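Local coordinates for variant surface glycoprotein MITAT 1.1 (Trypanosoma brucei brucei, PDB 5LY9) that forms the dense surface coat of the parasite, whose antigenic switching lets the trypanosome evade the immune response of its host, at residues T19-S22 against K23-G26; M86-A89 against T90-S94. One frame throughout, in Å; residues are numbered along the deposited sequence. Where two conformers were deposited one is given.

Contact 1: T19-S22 against K23-G26; sequences TELS and KVSG
K23 and V24 each bond back three residues along the chain. The N of K23 donates to the O of E20 at 3.2 Å, and the N of V24 donates to the O of L21 at 3.1 Å. L21 to V24 forms a type I beta turn.

Two waters bridge backbone groups across the junction. Water 1 donates to the O of L21 and accepts from the N of S25. That makes L21 O an acceptor for two donors, V24 N and this water. Water 2 donates to the O of S22 at 2.7 Å and accepts from the N of G26. Two backbone pairs four residues apart are thus joined through water.

The type I turn joins helix 8-21 to helix 24-55 in the A-type N-terminal domain of the glycoprotein, and water takes the place of direct i to i+4 bonds to L21 O and S22 O.

The hydroxyl of S22 folds back on its own segment. With chi1 at 76° its OG lies between the backbone N and the carbonyl carbon, and it donates to the O of T19 at 2.6 Å. It comes in tilted 24° from the carbonyl plane of T19. The backbone N of S22 adds only a weak bond to the same oxygen.

Apolar contact is slight. CG2 of V24 lies 4.4 Å from CD2 of L21.

The buried carboxylate of E20 is held by a salt bridge to R253 and by hydrogen bonds from T158, T160, E161 and L162.

Contact 2: M86-A89 against T90-S94; sequences MGLA and TQIRS
M86-A89 runs straight on into T90-S94, and the O of G87 meets T90 and Q91 about one turn later. The backbone bonding tightens along the helix. At the start the bonds are weak: T90 N reaches the O of M86 at 3.5 Å, and Q91 N reaches the O of G87 at 3.4 Å. Both donors are also weakly shared one residue on, T90 N with the O of G87 and Q91 N with the O of L88. The next two bonds are good. I92 N donates to the O of L88 at 3.0 Å and nearly straight, and R93 N donates to the O of A89 at 2.8 Å.

The hydroxyl of T90 reinforces the weak end. Its OG1 donates to the O of G87 at 2.6 Å, tilted 15° from the carbonyl plane. Chi1 of 69° brings OG1 back over the preceding turn, while CG2 packs 3.4 Å from the O of M86. OG1 also accepts from the N of A257.

L88 and I92 meet through their branch ends. The side chains cross at a slant, and CD1 of L88 lies 3.9 Å from CD1 of I92. CG of L88 is anti to its backbone N (chi1 171°), which brings the tip of the leucine nearer to I92.

L88, A89 and I92 pack on the second subunit, on its L88, L29 and M28 in turn. R93 packs there too, on T152, but its extended side chain makes salt bridges with E248 and E251 of its own chain. Q91 bonds to Y83 and to the O of A257, and S94 to E256.

This is a stretch of the long helix 62-114, which runs beside helix 24-55 and meets the second subunit in the helical body of the VSG dimer.

From the N terminus the chain first meets contact 1, where helix 8-21 passes into helix 24-55. It closes only a tight turn. The chain then runs along helix 24-55 and enters helix 62-114, where contact 2 spans about two and a half turns and closes no loop. The contacts are in series and neither crosses the other. Their centres are about 15 Å apart. They touch in space, with CG1 of V24 packing 3.7 Å from OG of S94. Helix 24-55 is thereby tied to helix 62-114, its successor in the chain. Both contacts also reach the second subunit, contact 1 through S25 and contact 2 through several side chains.

Contact 1: T19-S22 against K23-G26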
loop_
_atom_site.group_PDB
_atom_site.type_symbol
_atom_site.label_atom_id
_atom_site.label_comp_id
_atom_site.label_asym_id
_atom_site.label_seq_id
_atom_site.Cartn_x
_atom_site.Cartn_y
_atom_site.Cartn_z
ATOM N N THR A 19 8.531 -17.956 3.231
ATOM C CA THR A 19 9.438 -17.134 4.036
ATOM C C THR A 19 9.813 -15.818 3.320
ATOM O O THR A 19 9.742 -14.757 3.912
ATOM C CB THR A 19 10.688 -17.964 4.409
ATOM O OG1 THR A 19 10.258 -19.173 5.103
ATOM C CG2 THR A 19 11.606 -17.156 5.249
ATOM N N GLU A 20 10.160 -15.904 2.072
ATOM C CA GLU A 20 10.519 -14.705 1.321
ATOM C C GLU A 20 9.319 -13.754 1.199
ATOM O O GLU A 20 9.429 -12.540 1.474
ATOM C CB GLU A 20 11.075 -15.032 -0.064
ATOM C CG GLU A 20 11.399 -13.782 -0.901
ATOM C CD GLU A 20 12.416 -14.036 -1.989
ATOM O OE1 GLU A 20 13.583 -14.488 -1.652
ATOM O OE2 GLU A 20 11.998 -13.879 -3.171
ATOM N N LEU A 21 8.177 -14.318 0.808
ATOM C CA LEU A 21 6.963 -13.553 0.595
ATOM C C LEU A 21 6.502 -12.833 1.847
ATOM O O LEU A 21 5.892 -11.786 1.782
ATOM C CB LEU A 21 5.857 -14.350 -0.066
ATOM C CG LEU A 21 6.062 -14.978 -1.449
ATOM C CD1 LEU A 21 4.807 -15.800 -1.770
ATOM C CD2 LEU A 21 6.283 -13.884 -2.478
ATOM N N SER A 22 6.819 -13.374 3.002
ATOM C CA SER A 22 6.401 -12.840 4.285
ATOM C C SER A 22 6.903 -11.407 4.492
ATOM O O SER A 22 6.238 -10.665 5.189
ATOM C CB SER A 22 6.882 -13.769 5.435
ATOM O OG SER A 22 8.237 -13.557 5.622
ATOM N N LYS A 23 7.983 -10.989 3.824
ATOM C CA LYS A 23 8.540 -9.654 4.007
ATOM C C LYS A 23 8.177 -8.667 2.941
ATOM O O LYS A 23 8.525 -7.501 3.071
ATOM C CB LYS A 23 10.070 -9.674 4.151
ATOM C CG LYS A 23 10.559 -10.325 5.428
ATOM C CD LYS A 23 12.051 -10.037 5.695
ATOM C CE LYS A 23 12.407 -10.412 7.130
ATOM N NZ LYS A 23 13.876 -10.105 7.265
ATOM N N VAL A 24 7.469 -9.091 1.906
ATOM C CA VAL A 24 7.166 -8.181 0.816
ATOM C C VAL A 24 6.365 -6.959 1.274
ATOM O O VAL A 24 6.677 -5.853 0.864
ATOM C CB VAL A 24 6.489 -8.918 -0.396
ATOM C CG1 VAL A 24 5.948 -7.921 -1.424
ATOM C CG2 VAL A 24 7.480 -9.897 -1.019
ATOM N N SER A 25 5.353 -7.128 2.116
ATOM C CA SER A 25 4.516 -6.019 2.607
ATOM C C SER A 25 5.345 -4.980 3.284
ATOM O O SER A 25 5.230 -3.753 3.020
ATOM C CB SER A 25 3.377 -6.494 3.494
ATOM O OG SER A 25 2.586 -7.376 2.690
ATOM N N GLY A 26 6.195 -5.459 4.199
ATOM C CA GLY A 26 7.145 -4.614 4.891
ATOM C C GLY A 26 8.155 -3.902 4.021
ATOM O O GLY A 26 8.518 -2.737 4.273
HETATM O O HOH W 1 4.205 -9.833 3.146
HETATM O O HOH W 2 5.921 -8.019 5.679
#

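Contact 2: M86-A89 against T90-S94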
loop_
_atom_site.group_PDB
_atom_site.type_symbol
_atom_site.label_atom_id
_atom_site.label_comp_id
_atom_site.label_asym_id
_atom_site.label_seq_id
_atom_site.Cartn_x
_atom_site.Cartn_y
_atom_site.Cartn_z
ATOM N N MET A 86 0.258 6.703 -9.782
ATOM C CA MET A 86 0.887 5.499 -10.312
ATOM C C MET A 86 1.665 4.697 -9.267
ATOM O O MET A 86 1.510 3.481 -9.184
ATOM C CB MET A 86 1.817 5.894 -11.458
ATOM C CG MET A 86 1.075 6.575 -12.595
ATOM S SD MET A 86 0.208 5.445 -13.689
ATOM C CE MET A 86 -1.479 5.232 -13.197
ATOM N N GLY A 87 2.518 5.356 -8.499
ATOM C CA GLY A 87 3.471 4.665 -7.639
ATOM C C GLY A 87 2.874 3.855 -6.498
ATOM O O GLY A 87 3.259 2.686 -6.228
ATOM N N LEU A 88 1.938 4.464 -5.794
ATOM C CA LEU A 88 1.365 3.815 -4.625
ATOM C C LEU A 88 0.642 2.550 -5.021
ATOM O O LEU A 88 0.738 1.545 -4.305
ATOM C CB LEU A 88 0.427 4.750 -3.916
ATOM C CG LEU A 88 -0.453 4.223 -2.777
ATOM C CD1 LEU A 88 0.399 3.784 -1.628
ATOM C CD2 LEU A 88 -1.421 5.259 -2.340
ATOM N N ALA A 89 -0.054 2.575 -6.137
ATOM C CA ALA A 89 -0.759 1.417 -6.626
ATOM C C ALA A 89 0.194 0.263 -6.791
ATOM O O ALA A 89 -0.146 -0.904 -6.498
ATOM C CB ALA A 89 -1.490 1.702 -7.936
ATOM N N THR A 90 1.382 0.536 -7.316
ATOM C CA THR A 90 2.322 -0.581 -7.590
ATOM C C THR A 90 2.735 -1.283 -6.284
ATOM O O THR A 90 3.013 -2.491 -6.292
ATOM C CB THR A 90 3.621 -0.145 -8.328
ATOM O OG1 THR A 90 4.443 0.662 -7.427
ATOM C CG2 THR A 90 3.303 0.606 -9.626
ATOM N N GLN A 91 2.795 -0.497 -5.231
ATOM C CA GLN A 91 3.315 -0.985 -3.928
ATOM C C GLN A 91 2.233 -1.756 -3.179
ATOM O O GLN A 91 2.473 -2.870 -2.702
ATOM C CB GLN A 91 3.935 0.119 -3.146
ATOM C CG GLN A 91 5.149 0.738 -3.817
ATOM C CD GLN A 91 5.744 1.927 -3.116
ATOM O OE1 GLN A 91 5.170 2.498 -2.201
ATOM N NE2 GLN A 91 6.956 2.262 -3.509
ATOM N N ILE A 92 1.006 -1.219 -3.201
ATOM C CA ILE A 92 -0.152 -1.954 -2.696
ATOM C C ILE A 92 -0.377 -3.240 -3.515
ATOM O O ILE A 92 -0.656 -4.342 -2.935
ATOM C CB ILE A 92 -1.398 -1.068 -2.652
ATOM C CG1 ILE A 92 -1.189 0.020 -1.579
ATOM C CG2 ILE A 92 -2.639 -1.873 -2.301
ATOM C CD1 ILE A 92 -2.359 0.976 -1.587
ATOM N N ARG A 93 -0.284 -3.124 -4.820
ATOM C CA ARG A 93 -0.489 -4.268 -5.693
ATOM C C ARG A 93 0.492 -5.398 -5.297
ATOM O O ARG A 93 0.118 -6.586 -5.150
ATOM C CB ARG A 93 -0.292 -3.913 -7.151
ATOM C CG ARG A 93 -0.526 -5.037 -8.101
ATOM C CD ARG A 93 0.092 -4.766 -9.443
ATOM N NE ARG A 93 -0.138 -5.893 -10.335
ATOM C CZ ARG A 93 0.377 -5.964 -11.541
ATOM N NH1 ARG A 93 1.126 -4.958 -12.039
ATOM N NH2 ARG A 93 0.093 -6.988 -12.292
ATOM N N SER A 94 1.771 -5.061 -5.128
ATOM C CA SER A 94 2.755 -6.092 -4.827
ATOM C C SER A 94 2.573 -6.671 -3.421
ATOM O O SER A 94 2.658 -7.906 -3.226
ATOM C CB SER A 94 4.191 -5.558 -4.971
ATOM O OG SER A 94 5.163 -6.576 -4.775
#